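PDB 2VSO: eukaryotic initiation factor 4F subunit p150 from Saccharomyces cerevisiae, which serves as a scaffold of the cap-binding eIF4F complex, at which the translation machinery first assembles, and helps bring the two ends of an mRNA together. Local coordinates for residues C100-D113 against K119-A131. Numbering follows the deposited sequence.
Sequences CGKVVKELNPDITD and KTGPKLVLHYLVA
V104 meets the start of helix 122-139 (residues 122-131) as a knob entering a hole, its side chain set among P122, V125, L126 and L129. The two methyls divide the work. CG1, anti to the backbone N (chi1 161°), lies 4.0 Å from P122 CB and close to L126 CG, while CG2 turns to V125 and reaches L129 CD1. Shortening V104 to an alanine would remove both methyls and is likely to open a gap facing P122, L126 and L129, and to cost V125 one of its apolar partners. One turn earlier C100 SG touches L129 CD2 at 4.0 Å; just past the end of helix 93-106, L107 CD2 packs on V125 CG2. The chain then turns through N108-I111 beside the start of helix 122-139: the CA atoms of P109 and G121, the N-cap residue, come within 3.9 Å, and I111 CG2 faces L124 CD2. At the far edge Y128 OH gives a weak hydrogen bond of 2.9 Å to D113 OD2, which approaches near the ring plane, the carboxylate standing 82° to the ring; OD2 has its stronger partner in T115 OG1. L75 of helix 73-88 touches both L107 and Y128. The axes of 100-106 and 122-131, 8.0 Å apart at 146°, form a near-antiparallel hairpin in the HEAT-type MIF4G domain, the eIF4A-binding middle part. Interlocked apolar side chains can thus hold a helix pair, a weak polar bond at the periphery probably adding little.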
ATOM      1  N   CYS C 100      -0.387 -23.944  -4.523  1.00 52.54           N
ATOM      2  CA  CYS C 100      -0.505 -24.886  -5.615  1.00 46.49           C
ATOM      3  C   CYS C 100       0.617 -25.912  -5.550  1.00 54.09           C
ATOM      4  O   CYS C 100       0.370 -27.109  -5.648  1.00 77.50           O
ATOM      5  CB  CYS C 100      -0.500 -24.153  -6.960  1.00 49.11           C
ATOM      6  SG  CYS C 100      -2.014 -23.238  -7.266  1.00 50.08           S
ATOM      7  N   GLY C 101       1.846 -25.446  -5.393  1.00 44.26           N
ATOM      8  CA  GLY C 101       2.960 -26.341  -5.180  1.00 46.86           C
ATOM      9  C   GLY C 101       2.712 -27.304  -4.026  1.00 62.20           C
ATOM     10  O   GLY C 101       3.216 -28.426  -4.046  1.00 70.28           O
ATOM     11  N   LYS C 102       1.947 -26.886  -3.019  1.00 45.69           N
ATOM     12  CA  LYS C 102       1.635 -27.799  -1.920  1.00 49.99           C
ATOM     13  C   LYS C 102       0.635 -28.882  -2.337  1.00 63.23           C
ATOM     14  O   LYS C 102       0.685 -30.016  -1.867  1.00 58.67           O
ATOM     15  CB  LYS C 102       1.087 -27.063  -0.700  1.00 32.75           C
ATOM     16  CG  LYS C 102       1.254 -27.898   0.570  1.00 50.83           C
ATOM     17  CD  LYS C 102       0.296 -27.539   1.694  1.00 51.11           C
ATOM     18  CE  LYS C 102       0.513 -28.505   2.866  1.00 62.13           C
ATOM     19  NZ  LYS C 102      -0.118 -28.130   4.170  1.00 66.11           N
ATOM     20  N   VAL C 103      -0.290 -28.508  -3.209  1.00 45.11           N
ATOM     21  CA  VAL C 103      -1.301 -29.418  -3.675  1.00 47.76           C
ATOM     22  C   VAL C 103      -0.696 -30.438  -4.636  1.00 57.05           C
ATOM     23  O   VAL C 103      -1.033 -31.616  -4.592  1.00 78.75           O
ATOM     24  CB  VAL C 103      -2.450 -28.652  -4.333  1.00 57.22           C
ATOM     25  CG1 VAL C 103      -3.503 -29.628  -4.877  1.00 59.53           C
ATOM     26  CG2 VAL C 103      -3.065 -27.700  -3.321  1.00 30.68           C
ATOM     27  N   VAL C 104       0.206 -29.977  -5.493  1.00 55.81           N
ATOM     28  CA  VAL C 104       0.901 -30.848  -6.424  1.00 51.41           C
ATOM     29  C   VAL C 104       1.760 -31.859  -5.689  1.00 62.28           C
ATOM     30  O   VAL C 104       1.823 -33.023  -6.075  1.00 92.48           O
ATOM     31  CB  VAL C 104       1.806 -30.049  -7.369  1.00 53.00           C
ATOM     32  CG1 VAL C 104       2.843 -30.953  -8.007  1.00 45.34           C
ATOM     33  CG2 VAL C 104       0.975 -29.354  -8.426  1.00 60.66           C
ATOM     34  N   LYS C 105       2.412 -31.411  -4.625  1.00 60.61           N
ATOM     35  CA  LYS C 105       3.374 -32.233  -3.902  1.00 73.66           C
ATOM     36  C   LYS C 105       2.682 -33.230  -2.985  1.00 78.68           C
ATOM     37  O   LYS C 105       3.107 -34.379  -2.873  1.00 78.94           O
ATOM     38  CB  LYS C 105       4.321 -31.342  -3.087  1.00 84.39           C
ATOM     39  CG  LYS C 105       5.545 -32.053  -2.518  1.00103.14           C
ATOM     40  CD  LYS C 105       6.505 -31.057  -1.873  1.00123.67           C
ATOM     41  CE  LYS C 105       7.894 -31.654  -1.670  1.00129.74           C
ATOM     42  NZ  LYS C 105       8.880 -30.633  -1.209  1.00124.29           N
ATOM     43  N   GLU C 106       1.605 -32.788  -2.343  1.00 66.56           N
ATOM     44  CA  GLU C 106       0.999 -33.546  -1.258  1.00 57.73           C
ATOM     45  C   GLU C 106      -0.366 -34.150  -1.597  1.00 71.37           C
ATOM     46  O   GLU C 106      -1.033 -34.729  -0.737  1.00 82.81           O
ATOM     47  CB  GLU C 106       0.921 -32.678   0.004  1.00 60.50           C
ATOM     48  CG  GLU C 106       2.243 -31.974   0.328  1.00 60.50           C
ATOM     49  CD  GLU C 106       2.297 -31.428   1.736  1.00 71.85           C
ATOM     50  OE1 GLU C 106       1.321 -31.630   2.490  1.00 79.35           O
ATOM     51  OE2 GLU C 106       3.317 -30.798   2.091  1.00 82.37           O
ATOM     52  N   LEU C 107      -0.783 -34.030  -2.848  1.00 67.40           N
ATOM     53  CA  LEU C 107      -2.031 -34.652  -3.248  1.00 76.29           C
ATOM     54  C   LEU C 107      -1.929 -36.147  -3.029  1.00 94.85           C
ATOM     55  O   LEU C 107      -0.866 -36.739  -3.214  1.00 93.34           O
ATOM     56  CB  LEU C 107      -2.353 -34.382  -4.714  1.00 79.38           C
ATOM     57  CG  LEU C 107      -3.771 -34.810  -5.105  1.00 68.53           C
ATOM     58  CD1 LEU C 107      -4.779 -33.844  -4.516  1.00 57.46           C
ATOM     59  CD2 LEU C 107      -3.949 -34.925  -6.618  1.00 47.54           C
ATOM     60  N   ASN C 108      -3.044 -36.744  -2.624  1.00102.01           N
ATOM     61  CA  ASN C 108      -3.150 -38.183  -2.482  1.00 82.77           C
ATOM     62  C   ASN C 108      -2.936 -38.820  -3.845  1.00 85.28           C
ATOM     63  O   ASN C 108      -3.640 -38.486  -4.793  1.00102.50           O
ATOM     64  CB  ASN C 108      -4.536 -38.523  -1.944  1.00 78.90           C
ATOM     65  CG  ASN C 108      -4.696 -39.986  -1.624  1.00 93.38           C
ATOM     66  OD1 ASN C 108      -3.729 -40.746  -1.610  1.00104.04           O
ATOM     67  ND2 ASN C 108      -5.928 -40.390  -1.355  1.00 99.39           N
ATOM     68  N   PRO C 109      -1.951 -39.728  -3.960  1.00 83.81           N
ATOM     69  CA  PRO C 109      -1.636 -40.370  -5.249  1.00 69.23           C
ATOM     70  C   PRO C 109      -2.727 -41.346  -5.724  1.00 85.10           C
ATOM     71  O   PRO C 109      -2.791 -41.655  -6.920  1.00 84.56           O
ATOM     72  CB  PRO C 109      -0.339 -41.136  -4.960  1.00 67.92           C
ATOM     73  CG  PRO C 109       0.166 -40.613  -3.637  1.00 74.99           C
ATOM     74  CD  PRO C 109      -1.040 -40.156  -2.884  1.00 76.69           C
ATOM     75  N   ASP C 110      -3.571 -41.824  -4.810  1.00 86.33           N
ATOM     76  CA  ASP C 110      -4.618 -42.787  -5.162  1.00 96.72           C
ATOM     77  C   ASP C 110      -5.674 -42.181  -6.095  1.00 88.29           C
ATOM     78  O   ASP C 110      -6.544 -42.896  -6.606  1.00 73.26           O
ATOM     79  CB  ASP C 110      -5.314 -43.331  -3.906  1.00102.13           C
ATOM     80  CG  ASP C 110      -4.372 -44.086  -2.987  1.00 96.14           C
ATOM     81  OD1 ASP C 110      -3.358 -44.632  -3.479  1.00 87.75           O
ATOM     82  OD2 ASP C 110      -4.652 -44.135  -1.767  1.00 82.11           O
ATOM     83  N   ILE C 111      -5.590 -40.869  -6.313  1.00 76.44           N
ATOM     84  CA  ILE C 111      -6.641 -40.127  -7.012  1.00 63.63           C
ATOM     85  C   ILE C 111      -6.569 -40.222  -8.540  1.00 75.22           C
ATOM     86  O   ILE C 111      -5.502 -40.077  -9.138  1.00 81.04           O
ATOM     87  CB  ILE C 111      -6.670 -38.657  -6.553  1.00 73.36           C
ATOM     88  CG1 ILE C 111      -7.064 -38.582  -5.075  1.00 68.69           C
ATOM     89  CG2 ILE C 111      -7.614 -37.818  -7.425  1.00 44.06           C
ATOM     90  CD1 ILE C 111      -7.003 -37.190  -4.487  1.00 63.90           C
ATOM     91  N   THR C 112      -7.726 -40.465  -9.157  1.00 83.53           N
ATOM     92  CA  THR C 112      -7.820 -40.745 -10.589  1.00 79.91           C
ATOM     93  C   THR C 112      -8.915 -39.914 -11.237  1.00 76.22           C
ATOM     94  O   THR C 112      -9.945 -39.634 -10.620  1.00 88.22           O
ATOM     95  CB  THR C 112      -8.173 -42.219 -10.841  1.00 79.13           C
ATOM     96  OG1 THR C 112      -9.561 -42.431 -10.536  1.00 82.72           O
ATOM     97  CG2 THR C 112      -7.317 -43.135  -9.972  1.00 69.89           C
ATOM     98  N   ASP C 113      -8.696 -39.544 -12.494  1.00 66.79           N
ATOM     99  CA  ASP C 113      -9.650 -38.726 -13.231  1.00 70.79           C
ATOM    100  C   ASP C 113      -9.792 -39.321 -14.617  1.00 89.05           C
ATOM    101  O   ASP C 113      -8.819 -39.364 -15.373  1.00 99.80           O
ATOM    102  CB  ASP C 113      -9.151 -37.280 -13.327  1.00 80.83           C
ATOM    103  CG  ASP C 113     -10.009 -36.420 -14.234  1.00 71.57           C
ATOM    104  OD1 ASP C 113     -11.236 -36.601 -14.235  1.00 70.25           O
ATOM    105  OD2 ASP C 113      -9.462 -35.552 -14.941  1.00 78.33           O
ATOM    106  N   LYS C 119      -2.583 -40.332 -15.651  1.00 92.71           N
ATOM    107  CA  LYS C 119      -2.044 -39.217 -14.873  1.00109.17           C
ATOM    108  C   LYS C 119      -2.665 -39.141 -13.479  1.00 95.60           C
ATOM    109  O   LYS C 119      -3.875 -38.953 -13.340  1.00 91.08           O
ATOM    110  CB  LYS C 119      -2.238 -37.895 -15.619  1.00115.19           C
ATOM    111  CG  LYS C 119      -1.322 -37.739 -16.818  1.00120.72           C
ATOM    112  CD  LYS C 119      -1.470 -36.379 -17.470  1.00112.45           C
ATOM    113  CE  LYS C 119      -2.868 -36.190 -18.019  1.00110.44           C
ATOM    114  NZ  LYS C 119      -2.877 -35.194 -19.128  1.00113.94           N
ATOM    115  N   THR C 120      -1.828 -39.287 -12.453  1.00 73.27           N
ATOM    116  CA  THR C 120      -2.305 -39.356 -11.076  1.00 71.64           C
ATOM    117  C   THR C 120      -1.343 -38.671 -10.119  1.00 77.46           C
ATOM    118  O   THR C 120      -0.181 -38.445 -10.449  1.00 90.82           O
ATOM    119  CB  THR C 120      -2.483 -40.814 -10.607  1.00 88.77           C
ATOM    120  OG1 THR C 120      -1.201 -41.452 -10.537  1.00 90.06           O
ATOM    121  CG2 THR C 120      -3.396 -41.587 -11.554  1.00 92.62           C
ATOM    122  N   GLY C 121      -1.833 -38.353  -8.926  1.00 82.86           N
ATOM    123  CA  GLY C 121      -1.038 -37.637  -7.943  1.00 92.85           C
ATOM    124  C   GLY C 121      -0.618 -36.260  -8.421  1.00 82.00           C
ATOM    125  O   GLY C 121      -1.462 -35.447  -8.802  1.00 80.20           O
ATOM    126  N   PRO C 122       0.695 -35.993  -8.401  1.00 87.01           N
ATOM    127  CA  PRO C 122       1.304 -34.730  -8.842  1.00 86.34           C
ATOM    128  C   PRO C 122       1.147 -34.456 -10.339  1.00 72.60           C
ATOM    129  O   PRO C 122       0.804 -33.341 -10.711  1.00 70.31           O
ATOM    130  CB  PRO C 122       2.788 -34.910  -8.492  1.00 80.39           C
ATOM    131  CG  PRO C 122       2.807 -35.957  -7.430  1.00 86.85           C
ATOM    132  CD  PRO C 122       1.679 -36.888  -7.766  1.00 82.93           C
ATOM    133  N   LYS C 123       1.394 -35.448 -11.187  1.00 71.05           N
ATOM    134  CA  LYS C 123       1.339 -35.214 -12.627  1.00 64.22           C
ATOM    135  C   LYS C 123      -0.087 -34.883 -13.059  1.00 66.44           C
ATOM    136  O   LYS C 123      -0.315 -34.291 -14.116  1.00 58.21           O
ATOM    137  CB  LYS C 123       1.900 -36.405 -13.404  1.00 61.06           C
ATOM    138  CG  LYS C 123       3.282 -36.855 -12.936  1.00 71.57           C
ATOM    139  CD  LYS C 123       3.967 -37.757 -13.960  1.00 85.61           C
ATOM    140  CE  LYS C 123       5.253 -38.365 -13.399  1.00 92.34           C
ATOM    141  NZ  LYS C 123       6.158 -38.933 -14.456  1.00 90.87           N
ATOM    142  N   LEU C 124      -1.048 -35.245 -12.221  1.00 71.74           N
ATOM    143  CA  LEU C 124      -2.441 -34.909 -12.475  1.00 69.59           C
ATOM    144  C   LEU C 124      -2.703 -33.435 -12.202  1.00 68.15           C
ATOM    145  O   LEU C 124      -3.287 -32.739 -13.031  1.00 75.14           O
ATOM    146  CB  LEU C 124      -3.368 -35.763 -11.608  1.00 79.13           C
ATOM    147  CG  LEU C 124      -4.872 -35.585 -11.843  1.00 71.46           C
ATOM    148  CD1 LEU C 124      -5.200 -35.709 -13.317  1.00 66.02           C
ATOM    149  CD2 LEU C 124      -5.696 -36.573 -11.017  1.00 50.63           C
ATOM    150  N   VAL C 125      -2.265 -32.965 -11.034  1.00 58.16           N
ATOM    151  CA  VAL C 125      -2.465 -31.584 -10.641  1.00 41.64           C
ATOM    152  C   VAL C 125      -1.708 -30.642 -11.568  1.00 64.58           C
ATOM    153  O   VAL C 125      -2.188 -29.552 -11.880  1.00 59.69           O
ATOM    154  CB  VAL C 125      -1.971 -31.345  -9.225  1.00 54.82           C
ATOM    155  CG1 VAL C 125      -2.308 -29.918  -8.766  1.00 40.62           C
ATOM    156  CG2 VAL C 125      -2.546 -32.371  -8.297  1.00 50.60           C
ATOM    157  N   LEU C 126      -0.518 -31.061 -11.994  1.00 65.64           N
ATOM    158  CA  LEU C 126       0.309 -30.262 -12.892  1.00 55.70           C
ATOM    159  C   LEU C 126      -0.446 -30.006 -14.177  1.00 64.27           C
ATOM    160  O   LEU C 126      -0.477 -28.879 -14.681  1.00 64.61           O
ATOM    161  CB  LEU C 126       1.618 -30.982 -13.193  1.00 44.48           C
ATOM    162  CG  LEU C 126       2.664 -30.865 -12.096  1.00 68.68           C
ATOM    163  CD1 LEU C 126       3.764 -31.900 -12.288  1.00 70.92           C
ATOM    164  CD2 LEU C 126       3.225 -29.435 -12.045  1.00 52.73           C
ATOM    165  N   HIS C 127      -1.063 -31.061 -14.705  1.00 61.57           N
ATOM    166  CA  HIS C 127      -1.880 -30.928 -15.895  1.00 54.96           C
ATOM    167  C   HIS C 127      -3.109 -30.060 -15.645  1.00 45.09           C
ATOM    168  O   HIS C 127      -3.521 -29.296 -16.515  1.00 52.70           O
ATOM    169  CB  HIS C 127      -2.313 -32.279 -16.444  1.00 68.59           C
ATOM    170  CG  HIS C 127      -3.350 -32.162 -17.515  1.00 74.30           C
ATOM    171  ND1 HIS C 127      -4.696 -32.291 -17.260  1.00 57.25           N
ATOM    172  CD2 HIS C 127      -3.238 -31.855 -18.829  1.00 82.51           C
ATOM    173  CE1 HIS C 127      -5.372 -32.093 -18.378  1.00 67.49           C
ATOM    174  NE2 HIS C 127      -4.513 -31.834 -19.344  1.00 80.58           N
ATOM    175  N   TYR C 128      -3.695 -30.181 -14.459  1.00 48.51           N
ATOM    176  CA  TYR C 128      -4.790 -29.300 -14.060  1.00 53.07           C
ATOM    177  C   TYR C 128      -4.393 -27.807 -14.089  1.00 63.50           C
ATOM    178  O   TYR C 128      -5.133 -26.965 -14.614  1.00 58.91           O
ATOM    179  CB  TYR C 128      -5.294 -29.678 -12.673  1.00 52.32           C
ATOM    180  CG  TYR C 128      -6.302 -30.789 -12.648  1.00 58.76           C
ATOM    181  CD1 TYR C 128      -6.178 -31.891 -13.488  1.00 85.38           C
ATOM    182  CD2 TYR C 128      -7.375 -30.751 -11.777  1.00 74.11           C
ATOM    183  CE1 TYR C 128      -7.107 -32.920 -13.466  1.00 70.46           C
ATOM    184  CE2 TYR C 128      -8.308 -31.776 -11.744  1.00 86.37           C
ATOM    185  CZ  TYR C 128      -8.167 -32.857 -12.592  1.00 76.11           C
ATOM    186  OH  TYR C 128      -9.092 -33.876 -12.561  1.00 95.81           O
ATOM    187  N   LEU C 129      -3.227 -27.480 -13.526  1.00 45.39           N
ATOM    188  CA  LEU C 129      -2.749 -26.097 -13.527  1.00 51.99           C
ATOM    189  C   LEU C 129      -2.670 -25.528 -14.946  1.00 53.13           C
ATOM    190  O   LEU C 129      -3.216 -24.463 -15.233  1.00 46.62           O
ATOM    191  CB  LEU C 129      -1.380 -25.980 -12.846  1.00 43.04           C
ATOM    192  CG  LEU C 129      -1.291 -26.357 -11.369  1.00 40.64           C
ATOM    193  CD1 LEU C 129       0.128 -26.185 -10.862  1.00 39.77           C
ATOM    194  CD2 LEU C 129      -2.253 -25.543 -10.546  1.00 33.21           C
ATOM    195  N   VAL C 130      -1.986 -26.238 -15.832  1.00 43.74           N
ATOM    196  CA  VAL C 130      -1.877 -25.796 -17.218  1.00 61.67           C
ATOM    197  C   VAL C 130      -3.252 -25.584 -17.854  1.00 63.39           C
ATOM    198  O   VAL C 130      -3.537 -24.509 -18.381  1.00 69.63           O
ATOM    199  CB  VAL C 130      -1.076 -26.791 -18.083  1.00 75.12           C
ATOM    200  CG1 VAL C 130      -0.531 -26.092 -19.317  1.00 64.07           C
ATOM    201  CG2 VAL C 130       0.055 -27.406 -17.274  1.00 88.92           C
ATOM    202  N   ALA C 131      -4.097 -26.608 -17.791  1.00 52.83           N
ATOM    203  CA  ALA C 131      -5.425 -26.575 -18.412  1.00 61.34           C
ATOM    204  C   ALA C 131      -6.215 -25.369 -17.948  1.00 55.37           C
ATOM    205  O   ALA C 131      -6.973 -24.772 -18.715  1.00 51.19           O
ATOM    206  CB  ALA C 131      -6.214 -27.879 -18.110  1.00 39.39           C
TER